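Local coordinates for protein sucrose 6(F)-phosphate phosphorylase (Thermoanaerobacterium thermosaccharolyticum DSM 571, PDB 6S9V) that belongs to the sugar phosphorylases with an alpha-amylase-type catalytic domain, built on a closed eight-stranded parallel beta/alpha barrel, at residues E228-I231 and Y232-L235. Sequence-based numbering, arbitrary orientation.
Sequences EPEI and YEFL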
loop_
_atom_site.group_PDB
_atom_site.type_symbol
_atom_site.label_atom_id
_atom_site.label_comp_id
_atom_site.label_asym_id
_atom_site.label_seq_id
_atom_site.Cartn_x
_atom_site.Cartn_y
_atom_site.Cartn_z
ATOM N N GLU A 228 -9.989 18.520 -6.371
ATOM C CA GLU A 228 -9.542 19.645 -5.565
ATOM C C GLU A 228 -10.467 20.842 -5.755
ATOM O O GLU A 228 -10.994 21.056 -6.850
ATOM C CB GLU A 228 -8.111 20.044 -5.935
ATOM C CG GLU A 228 -7.105 18.929 -5.711
ATOM C CD GLU A 228 -5.702 19.308 -6.144
ATOM O OE1 GLU A 228 -5.053 20.100 -5.432
ATOM O OE2 GLU A 228 -5.253 18.816 -7.198
ATOM N N PRO A 229 -10.678 21.667 -4.716
ATOM C CA PRO A 229 -10.068 21.610 -3.380
ATOM C C PRO A 229 -10.818 20.741 -2.372
ATOM O O PRO A 229 -10.364 20.595 -1.236
ATOM C CB PRO A 229 -10.100 23.076 -2.941
ATOM C CG PRO A 229 -11.363 23.590 -3.555
ATOM C CD PRO A 229 -11.509 22.877 -4.882
ATOM N N GLU A 230 -11.948 20.165 -2.789
ATOM C CA GLU A 230 -12.797 19.426 -1.857
ATOM C C GLU A 230 -12.041 18.293 -1.168
ATOM O O GLU A 230 -12.241 18.042 0.026
ATOM C CB GLU A 230 -14.020 18.874 -2.593
ATOM C CG GLU A 230 -15.049 19.933 -2.986
ATOM C CD GLU A 230 -14.747 20.622 -4.311
ATOM O OE1 GLU A 230 -13.656 20.419 -4.879
ATOM O OE2 GLU A 230 -15.624 21.369 -4.791
ATOM N N ILE A 231 -11.186 17.583 -1.900
ATOM C CA ILE A 231 -10.486 16.453 -1.296
ATOM C C ILE A 231 -9.659 16.914 -0.097
ATOM O O ILE A 231 -9.539 16.199 0.900
ATOM C CB ILE A 231 -9.625 15.731 -2.345
ATOM C CG1 ILE A 231 -8.996 14.472 -1.748
ATOM C CG2 ILE A 231 -8.541 16.640 -2.889
ATOM C CD1 ILE A 231 -9.888 13.289 -1.777
ATOM N N TYR A 232 -9.089 18.123 -0.166
ATOM C CA TYR A 232 -8.233 18.587 0.924
ATOM C C TYR A 232 -9.038 18.952 2.166
ATOM O O TYR A 232 -8.525 18.861 3.289
ATOM C CB TYR A 232 -7.380 19.764 0.444
ATOM C CG TYR A 232 -6.093 19.296 -0.187
ATOM C CD1 TYR A 232 -5.047 18.853 0.606
ATOM C CD2 TYR A 232 -5.927 19.265 -1.564
ATOM C CE1 TYR A 232 -3.874 18.404 0.056
ATOM C CE2 TYR A 232 -4.743 18.815 -2.128
ATOM C CZ TYR A 232 -3.720 18.389 -1.306
ATOM O OH TYR A 232 -2.525 17.938 -1.823
ATOM N N GLU A 233 -10.299 19.347 1.995
ATOM C CA GLU A 233 -11.157 19.596 3.147
ATOM C C GLU A 233 -11.412 18.310 3.928
ATOM O O GLU A 233 -11.431 18.318 5.167
ATOM C CB GLU A 233 -12.472 20.214 2.673
ATOM C CG GLU A 233 -12.293 21.498 1.876
ATOM C CD GLU A 233 -13.605 22.041 1.350
ATOM O OE1 GLU A 233 -14.570 22.127 2.136
ATOM O OE2 GLU A 233 -13.671 22.374 0.146
ATOM N N PHE A 234 -11.609 17.195 3.220
ATOM C CA PHE A 234 -11.748 15.906 3.886
ATOM C C PHE A 234 -10.433 15.465 4.518
ATOM O O PHE A 234 -10.408 14.996 5.660
ATOM C CB PHE A 234 -12.228 14.846 2.896
ATOM C CG PHE A 234 -12.278 13.461 3.477
ATOM C CD1 PHE A 234 -13.323 13.086 4.309
ATOM C CD2 PHE A 234 -11.274 12.547 3.214
ATOM C CE1 PHE A 234 -13.368 11.824 4.862
ATOM C CE2 PHE A 234 -11.319 11.278 3.758
ATOM C CZ PHE A 234 -12.373 10.916 4.583
ATOM N N LEU A 235 -9.330 15.573 3.773
ATOM C CA LEU A 235 -8.038 15.161 4.314
ATOM C C LEU A 235 -7.692 15.953 5.568
ATOM O O LEU A 235 -7.251 15.381 6.572
ATOM C CB LEU A 235 -6.950 15.327 3.258
ATOM C CG LEU A 235 -7.009 14.372 2.071
ATOM C CD1 LEU A 235 -5.987 14.770 1.018
ATOM C CD2 LEU A 235 -6.784 12.929 2.527
#
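Glu-228 and Tyr-232 run side by side and point the same way, one carboxylate oxygen, OE1, lying at the edge of the phenol ring near its plane. Glu-228 OE1 lies 3.6 Å from Tyr-232 CE2, with carboxylate and ring turned 56° apart. An extended chain carries Glu-228 this far (chi2 177°), and OE1 forms a salt bridge with Lys-262, while the ring has a cation-pi partner in Arg-266. Ile-231 meets the same ring at a slant through its CG2 methyl, 3.9 Å from Tyr-232 CD2. Its other branch, CG1, stands anti to the backbone N (chi1 -175°) and comes within 4.1 Å of Leu-235 CD1, one turn on. The two segments form the start of helix 230-244 and the loop residues leading into it, with a cis peptide bond before Pro-229; the helix belongs to a beta-alpha-beta unit between barrel strands 207-210 and 248-251. Tyr-232 N is hydrogen-bonded to Pro-229 O (3.0 Å) and Leu-235 N to Ile-231 O (2.9 Å). Glu-230 turns its carboxylate from Glu-233, whose OE2 is 5.4 Å from Glu-230 OE1, and Glu-230 OE2 forms a salt bridge with Lys-219.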